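Local coordinates for protein AAR187Cp (Eremothecium gossypii, PDB 3ZIL) that probably regulates the cohesin complex and the establishment of sister-chromatid cohesion, this chain being the helical C-terminal Wap1 domain of the cohesin regulator Wpl1, at residues N41-L46 with K81-L86; F111-A116 with Y166-A171; K123-A126 with L130-L133; R174-G179 with D185-L190. All coordinates share one frame; numbering follows the deposited sequence.

Contact 1 (N41-L46 with K81-L86); sequences NNMLRL and KVTSLL
Leu86 and Met43 meet at the centre of this interface, and Leu44 completes it from the helix that carries Met43. Met43 stretches away from its own helix with CG anti to the backbone N (chi1 -177°) and chi2 also extended. These two torsions lay CG and SD across the root of Leu86, with SD 3.7 Å from Leu86 CB, and the bend at chi3 then turns CE aside. The same sulfur sits 3.9 Å from Thr83 O, one helical turn earlier, and 4.2 Å from the methyl CG2 of Thr83, so the thioether rests over the ridge formed by residues 83 and 86. Leu86 answers with its two methyls: CD1 comes over the backbone of the facing helix, 3.7 Å from Leu44 N, while CD2 meets Leu44 CD1 at 4.1 Å.

The two segments belong to helices 36-52 and 81-93 of the all-helical Wap1 domain, and their axes run in roughly the same direction, 34° apart and 10.0 Å at closest approach. At this separation the side-chain contacts are made by aliphatic carbons and the thioether sulfur. Shortening Met43 to an alanine is likely to open a gap beside Leu86 CB and leave the Thr83 methyl without its partner across the interface. Helix 129-141 packs against both partners, with Leu138 touching Leu86 and Val131 touching Asn41, while on helix 81-93 Leu85 turns to Tyr150 and Thr147 of helix 147-158.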
# COMPACT_ATOMS: atom_id res chain seq x y z
N ASN A 41 21.52 -22.47 -14.92
CA ASN A 41 22.94 -22.20 -14.87
C ASN A 41 23.38 -21.19 -15.93
O ASN A 41 24.19 -20.28 -15.64
CB ASN A 41 23.75 -23.51 -14.95
CG ASN A 41 23.73 -24.28 -13.59
OD1 ASN A 41 23.06 -23.87 -12.64
ND2 ASN A 41 24.41 -25.37 -13.52
N ASN A 42 22.82 -21.33 -17.14
CA ASN A 42 23.08 -20.33 -18.16
C ASN A 42 22.50 -18.99 -17.67
O ASN A 42 23.12 -17.96 -17.91
CB ASN A 42 22.45 -20.68 -19.52
CG ASN A 42 23.21 -21.84 -20.23
OD1 ASN A 42 22.79 -22.33 -21.23
ND2 ASN A 42 24.31 -22.23 -19.69
N MET A 43 21.33 -19.01 -17.06
CA MET A 43 20.70 -17.67 -16.67
C MET A 43 21.60 -17.02 -15.60
O MET A 43 21.82 -15.77 -15.58
CB MET A 43 19.23 -17.86 -16.19
CG MET A 43 18.52 -16.49 -15.86
SD MET A 43 16.80 -16.96 -15.41
CE MET A 43 16.08 -17.54 -16.94
N LEU A 44 22.11 -17.86 -14.70
CA LEU A 44 23.03 -17.34 -13.67
C LEU A 44 24.26 -16.66 -14.24
O LEU A 44 24.67 -15.53 -13.85
CB LEU A 44 23.41 -18.45 -12.67
CG LEU A 44 24.49 -18.13 -11.60
CD1 LEU A 44 23.92 -16.94 -10.78
CD2 LEU A 44 24.81 -19.31 -10.69
N ARG A 45 24.87 -17.34 -15.19
CA ARG A 45 26.03 -16.87 -15.82
C ARG A 45 25.73 -15.59 -16.61
O ARG A 45 26.54 -14.65 -16.64
CB ARG A 45 26.57 -18.02 -16.66
CG ARG A 45 27.65 -17.61 -17.66
CD ARG A 45 28.31 -18.92 -18.19
NE ARG A 45 29.46 -18.56 -18.97
CZ ARG A 45 30.13 -19.35 -19.79
NH1 ARG A 45 29.75 -20.61 -19.98
NH2 ARG A 45 31.17 -18.84 -20.47
N LEU A 46 24.53 -15.50 -17.21
CA LEU A 46 24.12 -14.28 -17.91
C LEU A 46 23.97 -13.05 -16.99
O LEU A 46 24.46 -11.92 -17.33
CB LEU A 46 22.82 -14.53 -18.66
CG LEU A 46 22.07 -13.34 -19.25
CD1 LEU A 46 22.95 -12.70 -20.32
CD2 LEU A 46 20.63 -13.69 -19.73
N LYS A 81 12.65 -21.03 -6.98
CA LYS A 81 12.98 -19.74 -6.35
C LYS A 81 14.23 -19.09 -6.92
O LYS A 81 14.26 -17.86 -7.07
CB LYS A 81 13.09 -19.85 -4.85
CG LYS A 81 11.83 -20.29 -4.13
CD LYS A 81 10.89 -19.07 -4.10
CE LYS A 81 9.59 -19.42 -3.42
NZ LYS A 81 8.60 -18.50 -3.98
N VAL A 82 15.26 -19.88 -7.28
CA VAL A 82 16.52 -19.30 -7.67
C VAL A 82 16.36 -18.72 -9.09
O VAL A 82 16.73 -17.59 -9.35
CB VAL A 82 17.75 -20.26 -7.58
CG1 VAL A 82 18.95 -19.60 -8.28
CG2 VAL A 82 18.08 -20.59 -6.14
N THR A 83 15.66 -19.46 -9.95
CA THR A 83 15.41 -19.01 -11.31
C THR A 83 14.58 -17.72 -11.26
O THR A 83 14.85 -16.77 -11.99
CB THR A 83 14.73 -20.12 -12.08
OG1 THR A 83 15.68 -21.20 -12.23
CG2 THR A 83 14.30 -19.70 -13.46
N SER A 84 13.57 -17.72 -10.40
CA SER A 84 12.64 -16.56 -10.23
C SER A 84 13.36 -15.26 -9.77
O SER A 84 13.08 -14.15 -10.27
CB SER A 84 11.59 -17.02 -9.22
OG SER A 84 10.68 -17.86 -9.90
N LEU A 85 14.30 -15.43 -8.85
CA LEU A 85 15.21 -14.38 -8.46
C LEU A 85 16.05 -13.80 -9.61
O LEU A 85 16.15 -12.57 -9.76
CB LEU A 85 16.12 -14.84 -7.35
CG LEU A 85 16.86 -13.63 -6.72
CD1 LEU A 85 15.91 -12.62 -6.05
CD2 LEU A 85 17.94 -14.10 -5.72
N LEU A 86 16.69 -14.68 -10.38
CA LEU A 86 17.43 -14.27 -11.55
C LEU A 86 16.52 -13.52 -12.52
O LEU A 86 16.95 -12.57 -13.15
CB LEU A 86 18.01 -15.53 -12.25
CG LEU A 86 18.90 -16.43 -11.40
CD1 LEU A 86 19.42 -17.70 -12.12
CD2 LEU A 86 20.03 -15.61 -10.78

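Contact 2 (F111-A116 with Y166-A171); sequences FILPLA and YGAVPA
Leu113 reaches across to the start of the helix beginning at Ala168, its forked end spanning the first turn. With CG anti to the backbone N (chi1 163°) and chi2 at 56°, the two methyls are delivered to different parts of that turn. CD2 takes the end leading into the helix, where it lies 3.7 Å from Tyr166 O and 3.8 Å from Ala168 N, and it also comes 4.3 Å from Ala168 CB. CD1 is directed further along, to Ala171 CB at 4.0 Å and to Ala168 CA at 4.1 Å. The leucine thus covers backbone as well as methyls: the side chains it touches are those of Ala168 and Ala171, while Tyr166 contributes its carbonyl O.

Helices 108-116 and 168-178 are joined here within the helical Wap1 domain, through one leucine of the first laid against the N-terminal turn of the second. Gly167 occupies the N-cap position with a positive phi of 91°, a conformation in which a CB would be pressed against the carbonyl O of Tyr166. Exchanging Leu113 for an alanine would probably open a gap over this turn and leave the methyls of Ala168 and Ala171 without their facing partner. Just past the end of helix 108-116, Thr117 OG1 hydrogen-bonds to Leu113 O, and the kink at Pro114 arises where the proline nitrogen has no hydrogen to give to the preceding turn. Beyond the interface, Val169 and Pro170 pack on helix 201-215, while Ile112 lies against Trp155 of helix 147-158.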
# COMPACT_ATOMS: atom_id res chain seq x y z
N PHE A 111 2.52 -15.44 -11.18
CA PHE A 111 4.00 -15.53 -10.99
C PHE A 111 4.38 -14.44 -9.99
O PHE A 111 4.87 -14.72 -8.93
CB PHE A 111 4.72 -15.26 -12.36
CG PHE A 111 6.23 -15.21 -12.28
CD1 PHE A 111 6.96 -16.28 -11.75
CD2 PHE A 111 6.93 -14.15 -12.85
CE1 PHE A 111 8.33 -16.24 -11.69
CE2 PHE A 111 8.33 -14.08 -12.81
CZ PHE A 111 9.03 -15.15 -12.23
N ILE A 112 4.15 -13.20 -10.37
CA ILE A 112 4.61 -12.07 -9.58
C ILE A 112 3.91 -12.07 -8.21
O ILE A 112 4.59 -11.94 -7.21
CB ILE A 112 4.36 -10.74 -10.32
CG1 ILE A 112 5.34 -10.58 -11.50
CG2 ILE A 112 4.45 -9.53 -9.40
CD1 ILE A 112 6.83 -10.39 -11.16
N LEU A 113 2.57 -12.14 -8.16
CA LEU A 113 1.83 -12.06 -6.87
C LEU A 113 2.26 -13.20 -5.94
O LEU A 113 2.62 -12.96 -4.80
CB LEU A 113 0.27 -12.02 -7.06
CG LEU A 113 -0.66 -12.33 -5.87
CD1 LEU A 113 -0.38 -11.42 -4.66
CD2 LEU A 113 -2.16 -12.28 -6.23
N PRO A 114 2.32 -14.45 -6.46
CA PRO A 114 2.85 -15.51 -5.60
C PRO A 114 4.21 -15.27 -5.07
O PRO A 114 4.48 -15.51 -3.86
CB PRO A 114 2.89 -16.75 -6.54
CG PRO A 114 1.70 -16.54 -7.37
CD PRO A 114 1.72 -15.03 -7.68
N LEU A 115 5.14 -14.88 -5.94
CA LEU A 115 6.46 -14.57 -5.44
C LEU A 115 6.40 -13.43 -4.42
O LEU A 115 7.08 -13.48 -3.34
CB LEU A 115 7.36 -14.13 -6.57
CG LEU A 115 7.89 -15.14 -7.59
CD1 LEU A 115 8.73 -14.33 -8.60
CD2 LEU A 115 8.63 -16.16 -6.77
N ALA A 116 5.66 -12.38 -4.73
CA ALA A 116 5.60 -11.19 -3.78
C ALA A 116 5.19 -11.48 -2.33
O ALA A 116 5.53 -10.69 -1.40
CB ALA A 116 4.70 -10.11 -4.33
N TYR A 166 -6.36 -10.25 -9.41
CA TYR A 166 -7.29 -11.03 -8.64
C TYR A 166 -6.59 -11.67 -7.42
O TYR A 166 -5.56 -12.37 -7.60
CB TYR A 166 -7.86 -12.12 -9.49
CG TYR A 166 -8.75 -13.04 -8.69
CD1 TYR A 166 -10.03 -12.63 -8.29
CD2 TYR A 166 -8.30 -14.31 -8.30
CE1 TYR A 166 -10.85 -13.47 -7.54
CE2 TYR A 166 -9.10 -15.17 -7.54
CZ TYR A 166 -10.37 -14.74 -7.16
OH TYR A 166 -11.18 -15.60 -6.41
N GLY A 167 -7.08 -11.39 -6.22
CA GLY A 167 -6.58 -12.05 -4.99
C GLY A 167 -5.42 -11.26 -4.34
O GLY A 167 -4.99 -11.61 -3.24
N ALA A 168 -5.01 -10.16 -4.99
CA ALA A 168 -3.84 -9.30 -4.55
C ALA A 168 -4.09 -8.59 -3.24
O ALA A 168 -3.23 -8.54 -2.32
CB ALA A 168 -3.52 -8.26 -5.64
N VAL A 169 -5.27 -8.02 -3.13
CA VAL A 169 -5.52 -7.14 -1.94
C VAL A 169 -5.52 -7.98 -0.59
O VAL A 169 -4.81 -7.66 0.37
CB VAL A 169 -6.78 -6.30 -2.18
CG1 VAL A 169 -7.27 -5.59 -0.89
CG2 VAL A 169 -6.55 -5.29 -3.31
N PRO A 170 -6.24 -9.10 -0.54
CA PRO A 170 -6.13 -9.86 0.71
C PRO A 170 -4.76 -10.52 0.87
O PRO A 170 -4.32 -10.68 2.00
CB PRO A 170 -7.19 -10.99 0.59
CG PRO A 170 -7.88 -10.84 -0.73
CD PRO A 170 -7.29 -9.63 -1.46
N ALA A 171 -4.10 -10.97 -0.22
CA ALA A 171 -2.84 -11.68 -0.06
C ALA A 171 -1.77 -10.68 0.45
O ALA A 171 -0.93 -11.01 1.29
CB ALA A 171 -2.37 -12.36 -1.35

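Contact 3 (K123-A126 with L130-L133); sequences KKIA and LVKL
Ile125 overlaps both Val131 and Lys132, dividing its branches between them. Its long arm is fully extended, with CG1 anti to the backbone N (chi1 180°), and carries CD1 to the methyl CG1 of Val131 at 3.8 Å; the two side chains cross at about a right angle. The shorter branch, CG2, settles against the base of Lys132, 3.9 Å from its CG. From there the lysine runs past the isoleucine in the opposite direction and bends at chi3 and chi4, which lays its CE 3.4 Å from Ile125 O. The aliphatic part of the lysine thus lies along the carbonyl O of Ile125, while its ammonium group makes a weak hydrogen bond to Gly127 O in the intervening turn. Arg40 of helix 36-52 touches both Ile125 and Val131, and Val82 of helix 81-93 also packs on the isoleucine. Just before helix 129-141, Ser128 OG is hydrogen-bonded to Val131 N. The arrangement is that of an extended connection folding back on the first turns of the helix it leads into, here the segment that joins helix 108-116 to helix 129-141 in the Wap1 domain.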
# COMPACT_ATOMS: atom_id res chain seq x y z
N LYS A 123 18.36 -20.85 1.29
CA LYS A 123 19.66 -20.29 1.62
C LYS A 123 20.82 -20.99 0.89
O LYS A 123 21.94 -20.48 0.89
CB LYS A 123 19.87 -20.42 3.12
CG LYS A 123 19.72 -19.14 3.91
CD LYS A 123 20.19 -19.35 5.36
CE LYS A 123 19.33 -20.37 6.12
NZ LYS A 123 19.98 -20.75 7.41
N LYS A 124 20.57 -22.17 0.30
CA LYS A 124 21.56 -22.88 -0.53
C LYS A 124 21.12 -23.06 -2.01
O LYS A 124 19.91 -23.13 -2.31
CB LYS A 124 21.77 -24.29 0.04
CG LYS A 124 22.09 -24.40 1.51
CD LYS A 124 22.59 -25.80 1.81
CE LYS A 124 23.66 -25.79 2.90
NZ LYS A 124 24.12 -27.18 3.24
N ILE A 125 22.08 -23.15 -2.92
CA ILE A 125 21.77 -23.52 -4.31
C ILE A 125 22.30 -24.97 -4.53
O ILE A 125 23.42 -25.28 -4.12
CB ILE A 125 22.23 -22.43 -5.37
CG1 ILE A 125 21.90 -22.85 -6.80
CG2 ILE A 125 23.71 -22.07 -5.30
CD1 ILE A 125 22.20 -21.80 -7.84
N ALA A 126 21.46 -25.86 -5.07
CA ALA A 126 21.90 -27.17 -5.59
C ALA A 126 22.83 -26.90 -6.77
O ALA A 126 22.41 -26.27 -7.74
CB ALA A 126 20.69 -27.94 -6.11
N LEU A 130 31.52 -24.29 -8.51
CA LEU A 130 31.59 -22.99 -9.20
C LEU A 130 30.20 -22.27 -9.31
O LEU A 130 30.17 -21.01 -9.27
CB LEU A 130 32.21 -23.14 -10.56
CG LEU A 130 32.55 -21.85 -11.31
CD1 LEU A 130 33.35 -20.85 -10.46
CD2 LEU A 130 33.32 -22.20 -12.58
N VAL A 131 29.12 -23.07 -9.51
CA VAL A 131 27.73 -22.60 -9.57
C VAL A 131 27.46 -21.89 -8.24
O VAL A 131 27.00 -20.73 -8.23
CB VAL A 131 26.70 -23.72 -9.93
CG1 VAL A 131 25.28 -23.32 -9.47
CG2 VAL A 131 26.65 -24.00 -11.45
N LYS A 132 27.80 -22.54 -7.11
CA LYS A 132 27.53 -21.99 -5.79
C LYS A 132 28.35 -20.73 -5.53
O LYS A 132 27.84 -19.73 -5.00
CB LYS A 132 27.83 -23.03 -4.71
CG LYS A 132 26.86 -24.17 -4.57
CD LYS A 132 27.52 -25.19 -3.64
CE LYS A 132 26.46 -25.87 -2.81
NZ LYS A 132 26.32 -27.14 -3.50
N LEU A 133 29.63 -20.76 -5.91
CA LEU A 133 30.45 -19.52 -5.82
C LEU A 133 29.86 -18.41 -6.67
O LEU A 133 29.86 -17.25 -6.25
CB LEU A 133 31.86 -19.74 -6.31
CG LEU A 133 33.07 -19.74 -5.40
CD1 LEU A 133 32.79 -20.11 -3.95
CD2 LEU A 133 34.08 -20.66 -6.07

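Contact 4 (R174-G179 with D185-L190); sequences RLISRG and DTACSL
This is a buried apolar contact between consecutive helices of a helical hairpin, 168-178 and 185-193, close to the centre of the elongated chain. The axes of the two short segments are roughly antiparallel, with 154° between their directions, and pass 10.4 Å apart, with Ile176 facing Ala187 across the hairpin. Ile176 carries most of the contact from its side. Its CG1 arm lies anti to the carbonyl carbon, beside the backbone N (chi1 -63°), which places CG1 4.1 Å from Ala187 CB and sends CD1 on to the sulfur of Cys188 at 3.8 Å. Leu175 adds a second touch on the same alanine, its CD2 standing 4.3 Å from Ala187 CB. The small alanine thus receives two branched side chains from neighbouring positions of one helix, while Cys188 meets only the end of the isoleucine.

Near the end of helix 168-178, Arg174 O accepts both the backbone N of Arg178 at 3.1 Å and the hydroxyl OG of Ser177 at 2.7 Å, which approach from the same face of its carbonyl plane. Gly179 then leaves the helix with positive phi. Arg178 NE forms a salt bridge with Glu119, and Cys188 also packs on Val227 and Cys230 of helix 225-235, so the hairpin is joined to its neighbours on both sides of the chain sequence. Across the hairpin itself the groups that meet are methyls, a methylene and one sulfur, consistent with association through apolar burial and with little directional bonding.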
# COMPACT_ATOMS: atom_id res chain seq x y z
N ARG A 174 -2.41 -10.12 4.17
CA ARG A 174 -1.87 -11.28 4.92
C ARG A 174 -0.33 -11.18 5.06
O ARG A 174 0.19 -11.43 6.13
CB ARG A 174 -2.27 -12.63 4.34
CG ARG A 174 -3.76 -12.96 4.47
CD ARG A 174 -4.00 -14.43 4.13
NE ARG A 174 -3.54 -14.83 2.76
CZ ARG A 174 -4.29 -14.69 1.62
NH1 ARG A 174 -5.47 -14.09 1.62
NH2 ARG A 174 -3.85 -15.09 0.45
N LEU A 175 0.36 -10.77 3.99
CA LEU A 175 1.83 -10.60 4.01
C LEU A 175 2.25 -9.54 5.04
O LEU A 175 3.14 -9.77 5.83
CB LEU A 175 2.33 -10.15 2.60
CG LEU A 175 3.84 -9.82 2.48
CD1 LEU A 175 4.78 -11.07 2.60
CD2 LEU A 175 4.16 -9.05 1.19
N ILE A 176 1.57 -8.40 5.07
CA ILE A 176 1.88 -7.39 6.11
C ILE A 176 1.68 -7.94 7.51
O ILE A 176 2.52 -7.68 8.36
CB ILE A 176 1.07 -6.11 5.88
CG1 ILE A 176 1.49 -5.49 4.49
CG2 ILE A 176 1.17 -5.10 7.05
CD1 ILE A 176 0.38 -4.62 3.90
N SER A 177 0.61 -8.71 7.75
CA SER A 177 0.26 -9.16 9.08
C SER A 177 1.24 -10.20 9.60
O SER A 177 1.32 -10.44 10.80
CB SER A 177 -1.18 -9.75 9.14
OG SER A 177 -1.05 -11.05 8.52
N ARG A 178 1.91 -10.93 8.71
CA ARG A 178 2.93 -11.89 9.12
C ARG A 178 4.21 -11.16 9.54
O ARG A 178 5.05 -11.76 10.27
CB ARG A 178 3.24 -12.93 8.04
CG ARG A 178 2.12 -13.96 7.80
CD ARG A 178 2.56 -15.10 6.81
NE ARG A 178 2.91 -14.61 5.45
CZ ARG A 178 2.08 -14.47 4.43
NH1 ARG A 178 0.76 -14.65 4.59
NH2 ARG A 178 2.58 -14.08 3.17
N GLY A 179 4.37 -9.90 9.07
CA GLY A 179 5.38 -8.97 9.62
C GLY A 179 6.86 -9.25 9.39
O GLY A 179 7.73 -8.77 10.15
N ASP A 185 6.14 -0.04 2.76
CA ASP A 185 5.62 1.02 1.86
C ASP A 185 5.20 0.50 0.47
O ASP A 185 4.15 0.83 -0.06
CB ASP A 185 6.58 2.18 1.72
CG ASP A 185 6.52 3.13 2.96
OD1 ASP A 185 5.72 2.94 3.92
OD2 ASP A 185 7.28 4.07 2.93
N THR A 186 6.03 -0.38 -0.06
CA THR A 186 5.75 -1.00 -1.31
C THR A 186 4.58 -1.96 -1.25
O THR A 186 3.70 -1.84 -2.11
CB THR A 186 6.98 -1.73 -1.87
OG1 THR A 186 8.08 -0.79 -1.97
CG2 THR A 186 6.67 -2.22 -3.25
N ALA A 187 4.53 -2.87 -0.25
CA ALA A 187 3.36 -3.76 -0.14
C ALA A 187 2.08 -2.95 -0.03
O ALA A 187 1.09 -3.18 -0.76
CB ALA A 187 3.53 -4.76 1.04
N CYS A 188 2.10 -1.95 0.83
CA CYS A 188 0.89 -1.14 1.04
C CYS A 188 0.46 -0.40 -0.22
O CYS A 188 -0.74 -0.27 -0.50
CB CYS A 188 1.13 -0.11 2.14
SG CYS A 188 1.18 -0.86 3.77
N SER A 189 1.44 0.23 -0.86
CA SER A 189 1.12 0.90 -2.13
C SER A 189 0.51 -0.04 -3.18
O SER A 189 -0.47 0.28 -3.75
CB SER A 189 2.37 1.61 -2.70
OG SER A 189 2.08 1.89 -4.06
N LEU A 190 1.08 -1.23 -3.41
CA LEU A 190 0.46 -2.16 -4.29
C LEU A 190 -0.98 -2.64 -3.86
O LEU A 190 -1.86 -2.83 -4.68
CB LEU A 190 1.38 -3.41 -4.32
CG LEU A 190 2.72 -3.30 -4.97
CD1 LEU A 190 3.54 -4.52 -4.60
CD2 LEU A 190 2.55 -3.03 -6.51

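From the N terminus, contact 1 comes first, closing the span that contains helix 54-72, and it is complete before any other opens. Contact 2 then spans the chain from helix 108-116 to helix 168-178, and within that span lies contact 3, a short closure of the connection onto helix 129-141. Contact 4 follows in series and shares helix 168-178 with contact 2, and the two touch where Ala116 O meets Leu175. Contacts 1 and 3 lie side by side, their centres 11 Å apart, with Leu44 against Val131. Contact 1 also reaches contact 2, through Ser84 and Phe111, so packing runs from the N-terminal helices to the central hairpin.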